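Local coordinates for 2-hydroxyisobutyryl-CoA mutase large subunit (Aquincola tertiaricarbonis, PDB 4R3U), which catalyses, together with its cobalamin-binding small subunit, the interconversion of 2-hydroxyisobutyryl-CoA and (S)-3-hydroxybutyryl-CoA, at residues D305-A311 with Y421-T426; M189-E195 with I544-K548; L349-Q353 with V477-F483. One frame throughout, in Å; residues are numbered along the deposited sequence.

Overall arrangement
All three contacts join a segment following a TIM-barrel strand to a later part of the chain. In contact 2, helix 183-196, after strand 175-178, meets helix 540-549; in contact 1, helix 306-327, after strand 298-302, meets helix 420-442; in contact 3, two loops meet, the first after strand 340-344. Contact 2 spans the longest sequence separation and encloses the other two, whose segments alternate. Centres of contacts 1 and 3 lie about 25 Å apart, and both touch the second large subunit. Contact 2, its centre about 44 and 47 Å from theirs, is touched by no other subunit. Later parts of the chain thus pack against elements following barrel strands on opposite sides of its centre.

Contact 1: D305-A311 with Y421-T426; sequences DFFEEVA and YVEALT
Helix segments 306-311 and 421-426 cross at -55° with their axes 8.8 Å apart at closest approach, and the CA atoms of Ala311 and Thr426 come within 4.3 Å. This is buried helix-helix packing in the TIM-barrel fold: helix 306-327, which follows strand 298-302, is met by helix 420-442. The small Ala311 permits the close pass, its CB lying 3.8 Å from Leu425 CB, while Leu425 CD2 reaches across to the preceding turn of the first helix, 3.7 Å from Glu308 CA.

At the start of the first helix an aromatic pair takes over. Tyr421 turns its edge toward the face of Phe307 in an offset edge-to-face stack, with centroids 5.7 Å apart and planes at 64°. The nearest atoms are Tyr421 CE2 and Phe307 CB, at 3.4 Å. Phe307 holds CG beside its backbone N (chi1 -68°), which also carries CD1 to 3.6 Å from Val422 CG2. Phe306 CD2 lies over the centre of the Phe307 ring, on the other side from Tyr421, whose edge comes in off-centre. Pro415 and Val412 of the second large subunit pack on Phe307 and Tyr421, respectively.

Asp305 is the N-cap, with a weak bond from Glu308 N to its OD1; its OD2 is held more firmly by Ile52 N. The Glu308 carboxylate is also occupied elsewhere, by Tyr429, Thr51 and Gly53. On the second helix, Val422 O accepts both Thr426 N and Thr426 OG1, the hydroxyl oxygen lying 2.6 Å away and above the carbonyl plane.

Contact 2: M189-E195 with I544-K548; sequences MYVALGE and IELVK
Ala192 and Met189 face Ile544, Val547 and Lys548 where the axes of helix segments 189-195 and 544-548 come within 8.7 Å and cross at -68°. Helix 183-196 follows strand 175-178 of the TIM barrel, on which Phe177 meets the ring of Tyr190; helix 540-549 belongs to the C-terminal part of the chain.

The interior of the contact is apolar. Met189 starts out away from the partner helix, but with CG placed beside the backbone N (chi1 -78°) that carbon comes back to 3.8 Å from Val547 CB. Ala192 CB fits between two residues of the other helix, 4.0 Å from Val547 CG2 and 3.7 Å from the aliphatic Lys548 CG. Beside it, Val191 CG1 touches Ile544 CD1 at 3.8 Å, and Tyr239 of helix 226-243 packs on both of these residues.

The charged interaction lies where the contact meets solvent, Lys548 being exposed. The extended Lys548 chain runs past Ala192 and crosses Glu195 at about a right angle, putting NZ 2.7 Å from Glu195 OE2. In this hydrogen-bonded salt bridge NZ meets OE2 from above the carboxylate plane, 53° out of it. Lys548 NZ also makes a long salt bridge, 3.7 Å, to Glu545 OE2 in its own helix.

One ammonium group therefore stands between two carboxylates and would be expected to offset their mutual repulsion, while the buried part is held mainly by apolar contacts.

Contact 3: L349-Q353 with V477-F483; sequences LTKPQ and VIGVNRF
Thr350 and Pro352 meet Val477, Gly479 and Val480 in a contact between two irregular loops, one joining strand 340-344 of the barrel to helix 357-370, the other lying between helices 454-472 and 501-515. The Thr350 side chain is about 8 Å from the bound cobalamin, and Asp127 of the small subunit packs on both Pro352 and Val480, placing the contact at the border with that subunit.

Most of the touching is between carbon atoms. With chi1 at 66°, Thr350 CG2 stands anti to the carbonyl carbon and meets the valines, 3.7 Å from Val480 CG2 and 3.8 Å from Val477 CG1. Pro352 CG rests 3.8 Å from Val480 CG2 and 3.4 Å from a backbone oxygen, Gly479 O. At the backbone angles of Gly479 (phi 94°) a CB would press on the preceding carbonyl oxygen as well as crowd Pro352 O.

Thr350 OG1 donates to Pro352 O at 2.7 Å, nearly along the C=O axis, and Asn481 OD1 accepts Val477 N at 2.7 Å. Arg360 ties the loops together, bonding Thr350 OG1 through NH1 and Ile478 O through NH2.

With an alanine in place of Thr350, Pro352 O and Arg360 NH1 would probably lose a partner and a gap would open against the two valines. Thr350, Pro352 and the valines thus meet through apolar groups, and the Arg360 guanidinium adds a polar link between the loops.

Contact 1: D305-A311 with Y421-T426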
loop_
_atom_site.group_PDB
_atom_site.type_symbol
_atom_site.label_atom_id
_atom_site.label_comp_id
_atom_site.label_asym_id
_atom_site.label_seq_id
_atom_site.Cartn_x
_atom_site.Cartn_y
_atom_site.Cartn_z
ATOM N N ASP A 305 -3.827 -0.457 12.268
ATOM C CA ASP A 305 -3.991 0.989 12.510
ATOM C C ASP A 305 -2.675 1.662 12.183
ATOM O O ASP A 305 -1.716 1.633 12.981
ATOM C CB ASP A 305 -4.489 1.333 13.923
ATOM C CG ASP A 305 -5.101 2.727 14.050
ATOM O OD1 ASP A 305 -4.407 3.729 13.696
ATOM O OD2 ASP A 305 -6.257 2.830 14.544
ATOM N N PHE A 306 -2.616 2.202 10.961
ATOM C CA PHE A 306 -1.432 2.827 10.396
ATOM C C PHE A 306 -0.593 3.685 11.361
ATOM O O PHE A 306 0.587 3.389 11.550
ATOM C CB PHE A 306 -1.796 3.577 9.101
ATOM C CG PHE A 306 -0.603 4.082 8.334
ATOM C CD1 PHE A 306 0.131 3.224 7.520
ATOM C CD2 PHE A 306 -0.208 5.417 8.428
ATOM C CE1 PHE A 306 1.247 3.680 6.822
ATOM C CE2 PHE A 306 0.892 5.886 7.707
ATOM C CZ PHE A 306 1.617 5.012 6.909
ATOM N N PHE A 307 -1.203 4.726 11.965
ATOM C CA PHE A 307 -0.512 5.639 12.877
ATOM C C PHE A 307 -0.259 5.103 14.252
ATOM O O PHE A 307 0.844 5.319 14.774
ATOM C CB PHE A 307 -1.157 7.012 12.921
ATOM C CG PHE A 307 -1.001 7.751 11.617
ATOM C CD1 PHE A 307 0.243 8.227 11.214
ATOM C CD2 PHE A 307 -2.088 7.941 10.776
ATOM C CE1 PHE A 307 0.388 8.908 10.010
ATOM C CE2 PHE A 307 -1.935 8.613 9.572
ATOM C CZ PHE A 307 -0.698 9.105 9.205
ATOM N N GLU A 308 -1.235 4.340 14.815
ATOM C CA GLU A 308 -1.090 3.691 16.121
ATOM C C GLU A 308 0.150 2.739 16.184
ATOM O O GLU A 308 0.883 2.740 17.171
ATOM C CB GLU A 308 -2.363 2.949 16.461
ATOM C CG GLU A 308 -2.265 1.998 17.632
ATOM C CD GLU A 308 -3.628 1.497 18.054
ATOM O OE1 GLU A 308 -4.275 0.769 17.261
ATOM O OE2 GLU A 308 -4.082 1.916 19.146
ATOM N N GLU A 309 0.368 1.954 15.125
ATOM C CA GLU A 309 1.480 1.011 14.999
ATOM C C GLU A 309 2.820 1.706 14.976
ATOM O O GLU A 309 3.717 1.262 15.658
ATOM C CB GLU A 309 1.265 0.093 13.775
ATOM C CG GLU A 309 0.141 -0.891 14.034
ATOM C CD GLU A 309 0.403 -1.810 15.221
ATOM O OE1 GLU A 309 1.405 -2.559 15.174
ATOM O OE2 GLU A 309 -0.384 -1.785 16.196
ATOM N N VAL A 310 2.924 2.849 14.295
ATOM C CA VAL A 310 4.125 3.691 14.259
ATOM C C VAL A 310 4.388 4.286 15.671
ATOM O O VAL A 310 5.515 4.231 16.166
ATOM C CB VAL A 310 4.004 4.800 13.174
ATOM C CG1 VAL A 310 5.203 5.736 13.209
ATOM C CG2 VAL A 310 3.829 4.196 11.777
ATOM N N ALA A 311 3.335 4.815 16.315
ATOM C CA ALA A 311 3.400 5.393 17.654
ATOM C C ALA A 311 3.894 4.334 18.658
ATOM O O ALA A 311 4.721 4.638 19.519
ATOM C CB ALA A 311 2.023 5.874 18.060
ATOM N N TYR A 421 -0.041 14.392 16.159
ATOM C CA TYR A 421 -0.782 13.171 16.435
ATOM C C TYR A 421 0.152 12.034 16.825
ATOM O O TYR A 421 -0.041 11.450 17.902
ATOM C CB TYR A 421 -1.703 12.809 15.240
ATOM C CG TYR A 421 -2.379 11.451 15.312
ATOM C CD1 TYR A 421 -2.930 10.980 16.510
ATOM C CD2 TYR A 421 -2.511 10.654 14.176
ATOM C CE1 TYR A 421 -3.518 9.720 16.592
ATOM C CE2 TYR A 421 -3.124 9.400 14.241
ATOM C CZ TYR A 421 -3.609 8.929 15.456
ATOM O OH TYR A 421 -4.192 7.681 15.534
ATOM N N VAL A 422 1.169 11.723 15.980
ATOM C CA VAL A 422 2.089 10.614 16.236
ATOM C C VAL A 422 2.841 10.863 17.535
ATOM O O VAL A 422 2.929 9.955 18.364
ATOM C CB VAL A 422 2.992 10.267 15.011
ATOM C CG1 VAL A 422 3.938 9.082 15.291
ATOM C CG2 VAL A 422 2.153 9.998 13.764
ATOM N N GLU A 423 3.276 12.108 17.777
ATOM C CA GLU A 423 3.972 12.456 19.021
ATOM C C GLU A 423 3.132 12.312 20.288
ATOM O O GLU A 423 3.622 11.759 21.270
ATOM C CB GLU A 423 4.718 13.796 18.944
ATOM C CG GLU A 423 5.867 13.833 17.938
ATOM C CD GLU A 423 7.019 12.845 18.032
ATOM O OE1 GLU A 423 7.054 12.011 18.964
ATOM O OE2 GLU A 423 7.899 12.912 17.146
ATOM N N ALA A 424 1.852 12.735 20.241
ATOM C CA ALA A 424 0.891 12.625 21.341
ATOM C C ALA A 424 0.553 11.166 21.608
ATOM O O ALA A 424 0.523 10.747 22.770
ATOM C CB ALA A 424 -0.371 13.406 21.008
ATOM N N LEU A 425 0.329 10.379 20.527
ATOM C CA LEU A 425 0.043 8.951 20.631
ATOM C C LEU A 425 1.257 8.165 21.143
ATOM O O LEU A 425 1.073 7.281 21.987
ATOM C CB LEU A 425 -0.470 8.405 19.284
ATOM C CG LEU A 425 -1.338 7.131 19.325
ATOM C CD1 LEU A 425 -2.464 7.217 20.400
ATOM C CD2 LEU A 425 -1.910 6.834 17.955
ATOM N N THR A 426 2.497 8.516 20.671
ATOM C CA THR A 426 3.751 7.912 21.154
ATOM C C THR A 426 3.831 8.118 22.685
ATOM O O THR A 426 4.111 7.171 23.432
ATOM C CB THR A 426 4.975 8.551 20.454
ATOM O OG1 THR A 426 4.883 8.345 19.041
ATOM C CG2 THR A 426 6.315 8.041 21.002
#

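Contact 2: M189-E195 with I544-K548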
loop_
_atom_site.group_PDB
_atom_site.type_symbol
_atom_site.label_atom_id
_atom_site.label_comp_id
_atom_site.label_asym_id
_atom_site.label_seq_id
_atom_site.Cartn_x
_atom_site.Cartn_y
_atom_site.Cartn_z
ATOM N N MET A 189 23.290 -26.847 17.218
ATOM C CA MET A 189 23.442 -27.382 15.861
ATOM C C MET A 189 24.049 -26.362 14.936
ATOM O O MET A 189 24.896 -26.727 14.104
ATOM C CB MET A 189 22.106 -27.856 15.289
ATOM C CG MET A 189 21.657 -29.191 15.809
ATOM S SD MET A 189 20.034 -29.641 15.159
ATOM C CE MET A 189 19.699 -31.111 16.129
ATOM N N TYR A 190 23.624 -25.081 15.082
ATOM C CA TYR A 190 24.138 -23.988 14.278
ATOM C C TYR A 190 25.632 -23.786 14.535
ATOM O O TYR A 190 26.413 -23.673 13.576
ATOM C CB TYR A 190 23.338 -22.698 14.527
ATOM C CG TYR A 190 23.521 -21.649 13.448
ATOM C CD1 TYR A 190 22.900 -21.778 12.202
ATOM C CD2 TYR A 190 24.275 -20.504 13.684
ATOM C CE1 TYR A 190 23.037 -20.792 11.215
ATOM C CE2 TYR A 190 24.428 -19.517 12.702
ATOM C CZ TYR A 190 23.807 -19.663 11.470
ATOM O OH TYR A 190 23.952 -18.678 10.514
ATOM N N VAL A 191 26.024 -23.785 15.840
ATOM C CA VAL A 191 27.404 -23.629 16.293
ATOM C C VAL A 191 28.250 -24.789 15.779
ATOM O O VAL A 191 29.296 -24.549 15.173
ATOM C CB VAL A 191 27.508 -23.399 17.832
ATOM C CG1 VAL A 191 28.958 -23.484 18.331
ATOM C CG2 VAL A 191 26.892 -22.061 18.214
ATOM N N ALA A 192 27.772 -26.037 15.968
ATOM C CA ALA A 192 28.414 -27.259 15.480
ATOM C C ALA A 192 28.623 -27.198 13.961
ATOM O O ALA A 192 29.707 -27.555 13.497
ATOM C CB ALA A 192 27.571 -28.470 15.846
ATOM N N LEU A 193 27.621 -26.697 13.197
ATOM C CA LEU A 193 27.695 -26.535 11.734
ATOM C C LEU A 193 28.780 -25.506 11.324
ATOM O O LEU A 193 29.569 -25.780 10.424
ATOM C CB LEU A 193 26.311 -26.162 11.138
ATOM C CG LEU A 193 26.234 -25.929 9.611
ATOM C CD1 LEU A 193 26.544 -27.186 8.817
ATOM C CD2 LEU A 193 24.883 -25.434 9.208
ATOM N N GLY A 194 28.797 -24.361 12.006
ATOM C CA GLY A 194 29.754 -23.282 11.795
ATOM C C GLY A 194 31.172 -23.735 12.016
ATOM O O GLY A 194 32.051 -23.403 11.218
ATOM N N GLU A 195 31.390 -24.557 13.068
ATOM C CA GLU A 195 32.689 -25.141 13.398
ATOM C C GLU A 195 33.129 -26.119 12.301
ATOM O O GLU A 195 34.254 -26.008 11.796
ATOM C CB GLU A 195 32.658 -25.817 14.783
ATOM C CG GLU A 195 32.737 -24.823 15.937
ATOM C CD GLU A 195 32.536 -25.348 17.351
ATOM O OE1 GLU A 195 33.126 -24.758 18.286
ATOM O OE2 GLU A 195 31.749 -26.304 17.535
ATOM N N ILE A 544 26.182 -28.807 22.338
ATOM C CA ILE A 544 27.009 -28.694 21.122
ATOM C C ILE A 544 27.732 -30.046 20.876
ATOM O O ILE A 544 27.684 -30.559 19.756
ATOM C CB ILE A 544 27.976 -27.451 21.097
ATOM C CG1 ILE A 544 27.200 -26.119 21.222
ATOM C CG2 ILE A 544 28.822 -27.422 19.810
ATOM C CD1 ILE A 544 28.029 -24.936 21.740
ATOM N N GLU A 545 28.314 -30.659 21.931
ATOM C CA GLU A 545 28.984 -31.959 21.809
ATOM C C GLU A 545 28.022 -33.094 21.457
ATOM O O GLU A 545 28.331 -33.942 20.611
ATOM C CB GLU A 545 29.808 -32.278 23.054
ATOM C CG GLU A 545 31.122 -31.508 23.119
ATOM C CD GLU A 545 31.972 -31.560 21.859
ATOM O OE1 GLU A 545 32.343 -32.682 21.447
ATOM O OE2 GLU A 545 32.203 -30.488 21.246
ATOM N N LEU A 546 26.826 -33.047 22.042
ATOM C CA LEU A 546 25.764 -34.017 21.810
ATOM C C LEU A 546 25.298 -34.063 20.353
ATOM O O LEU A 546 25.364 -35.127 19.735
ATOM C CB LEU A 546 24.578 -33.750 22.747
ATOM C CG LEU A 546 24.663 -34.383 24.142
ATOM C CD1 LEU A 546 23.710 -33.688 25.101
ATOM C CD2 LEU A 546 24.397 -35.891 24.084
ATOM N N VAL A 547 24.823 -32.927 19.813
ATOM C CA VAL A 547 24.386 -32.789 18.403
ATOM C C VAL A 547 25.483 -33.258 17.402
ATOM O O VAL A 547 25.173 -33.999 16.453
ATOM C CB VAL A 547 23.778 -31.396 18.057
ATOM C CG1 VAL A 547 22.609 -31.068 18.982
ATOM C CG2 VAL A 547 24.818 -30.279 18.072
ATOM N N LYS A 548 26.770 -32.903 17.695
ATOM C CA LYS A 548 27.957 -33.300 16.933
ATOM C C LYS A 548 28.077 -34.814 16.936
ATOM O O LYS A 548 28.336 -35.413 15.884
ATOM C CB LYS A 548 29.236 -32.694 17.544
ATOM C CG LYS A 548 29.582 -31.324 17.010
ATOM C CD LYS A 548 30.626 -30.635 17.851
ATOM C CE LYS A 548 31.306 -29.510 17.100
ATOM N NZ LYS A 548 32.413 -28.904 17.898
#

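Contact 3: L349-Q353 with V477-F483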
loop_
_atom_site.group_PDB
_atom_site.type_symbol
_atom_site.label_atom_id
_atom_site.label_comp_id
_atom_site.label_asym_id
_atom_site.label_seq_id
_atom_site.Cartn_x
_atom_site.Cartn_y
_atom_site.Cartn_z
ATOM N N LEU A 349 -5.609 -10.298 7.375
ATOM C CA LEU A 349 -5.736 -10.846 6.034
ATOM C C LEU A 349 -6.892 -11.821 5.918
ATOM O O LEU A 349 -7.236 -12.502 6.888
ATOM C CB LEU A 349 -4.394 -11.447 5.564
ATOM C CG LEU A 349 -3.123 -10.558 5.713
ATOM C CD1 LEU A 349 -1.938 -11.203 5.061
ATOM C CD2 LEU A 349 -3.292 -9.209 5.064
ATOM N N THR A 350 -7.511 -11.864 4.731
ATOM C CA THR A 350 -8.721 -12.653 4.456
ATOM C C THR A 350 -8.608 -13.769 3.428
ATOM O O THR A 350 -7.764 -13.717 2.542
ATOM C CB THR A 350 -9.908 -11.713 4.079
ATOM O OG1 THR A 350 -9.616 -11.089 2.847
ATOM C CG2 THR A 350 -10.187 -10.635 5.125
ATOM N N LYS A 351 -9.495 -14.775 3.562
ATOM C CA LYS A 351 -9.714 -15.873 2.623
ATOM C C LYS A 351 -10.598 -15.272 1.493
ATOM O O LYS A 351 -10.141 -15.275 0.350
ATOM C CB LYS A 351 -10.367 -17.109 3.293
ATOM C CG LYS A 351 -10.408 -18.370 2.406
ATOM C CD LYS A 351 -10.903 -19.594 3.168
ATOM C CE LYS A 351 -10.999 -20.852 2.323
ATOM N NZ LYS A 351 -9.699 -21.573 2.168
ATOM N N PRO A 352 -11.768 -14.627 1.748
ATOM C CA PRO A 352 -12.487 -13.990 0.626
ATOM C C PRO A 352 -11.681 -12.826 0.050
ATOM O O PRO A 352 -10.978 -12.118 0.802
ATOM C CB PRO A 352 -13.788 -13.494 1.267
ATOM C CG PRO A 352 -13.514 -13.381 2.687
ATOM C CD PRO A 352 -12.499 -14.424 3.023
ATOM N N GLN A 353 -11.730 -12.654 -1.290
ATOM C CA GLN A 353 -11.057 -11.560 -2.000
ATOM C C GLN A 353 -9.581 -11.443 -1.612
ATOM O O GLN A 353 -9.058 -10.324 -1.457
ATOM C CB GLN A 353 -11.806 -10.235 -1.756
ATOM C CG GLN A 353 -13.262 -10.263 -2.191
ATOM C CD GLN A 353 -13.849 -8.889 -2.133
ATOM O OE1 GLN A 353 -14.869 -8.658 -1.470
ATOM N NE2 GLN A 353 -13.251 -7.977 -2.898
ATOM N N VAL A 477 -14.238 -5.192 8.066
ATOM C CA VAL A 477 -13.324 -6.175 7.479
ATOM C C VAL A 477 -13.823 -6.391 6.036
ATOM O O VAL A 477 -14.843 -7.057 5.815
ATOM C CB VAL A 477 -13.101 -7.478 8.302
ATOM C CG1 VAL A 477 -12.151 -8.427 7.570
ATOM C CG2 VAL A 477 -12.549 -7.159 9.688
ATOM N N ILE A 478 -13.132 -5.736 5.074
ATOM C CA ILE A 478 -13.448 -5.793 3.649
ATOM C C ILE A 478 -13.397 -7.271 3.169
ATOM O O ILE A 478 -12.434 -7.994 3.464
ATOM C CB ILE A 478 -12.545 -4.824 2.795
ATOM C CG1 ILE A 478 -12.449 -3.364 3.348
ATOM C CG2 ILE A 478 -12.898 -4.836 1.328
ATOM C CD1 ILE A 478 -13.754 -2.550 3.571
ATOM N N GLY A 479 -14.469 -7.700 2.506
ATOM C CA GLY A 479 -14.613 -9.055 1.995
ATOM C C GLY A 479 -15.345 -9.959 2.963
ATOM O O GLY A 479 -15.925 -10.965 2.540
ATOM N N VAL A 480 -15.366 -9.575 4.259
ATOM C CA VAL A 480 -15.957 -10.354 5.350
ATOM C C VAL A 480 -17.322 -9.795 5.854
ATOM O O VAL A 480 -18.275 -10.570 5.986
ATOM C CB VAL A 480 -14.900 -10.612 6.469
ATOM C CG1 VAL A 480 -15.484 -11.312 7.702
ATOM C CG2 VAL A 480 -13.709 -11.395 5.923
ATOM N N ASN A 481 -17.402 -8.470 6.120
ATOM C CA ASN A 481 -18.608 -7.813 6.616
ATOM C C ASN A 481 -18.926 -6.529 5.862
ATOM O O ASN A 481 -19.875 -5.813 6.195
ATOM C CB ASN A 481 -18.525 -7.576 8.137
ATOM C CG ASN A 481 -17.492 -6.594 8.651
ATOM O OD1 ASN A 481 -16.899 -5.804 7.910
ATOM N ND2 ASN A 481 -17.275 -6.611 9.960
ATOM N N ARG A 482 -18.164 -6.297 4.795
ATOM C CA ARG A 482 -18.151 -5.118 3.955
ATOM C C ARG A 482 -17.767 -5.550 2.557
ATOM O O ARG A 482 -16.778 -6.283 2.367
ATOM C CB ARG A 482 -17.060 -4.190 4.497
ATOM C CG ARG A 482 -17.425 -2.746 4.635
ATOM C CD ARG A 482 -18.468 -2.411 5.688
ATOM N NE ARG A 482 -18.787 -0.982 5.613
ATOM C CZ ARG A 482 -19.394 -0.372 4.587
ATOM N NH1 ARG A 482 -19.610 0.936 4.618
ATOM N NH2 ARG A 482 -19.781 -1.067 3.524
ATOM N N PHE A 483 -18.556 -5.081 1.563
ATOM C CA PHE A 483 -18.354 -5.349 0.137
ATOM C C PHE A 483 -18.222 -6.843 -0.117
ATOM O O PHE A 483 -17.380 -7.268 -0.912
ATOM C CB PHE A 483 -17.182 -4.510 -0.440
ATOM C CG PHE A 483 -17.315 -3.018 -0.218
ATOM C CD1 PHE A 483 -18.119 -2.245 -1.038
ATOM C CD2 PHE A 483 -16.666 -2.396 0.842
ATOM C CE1 PHE A 483 -18.320 -0.890 -0.767
ATOM C CE2 PHE A 483 -16.873 -1.035 1.116
ATOM C CZ PHE A 483 -17.696 -0.293 0.311
#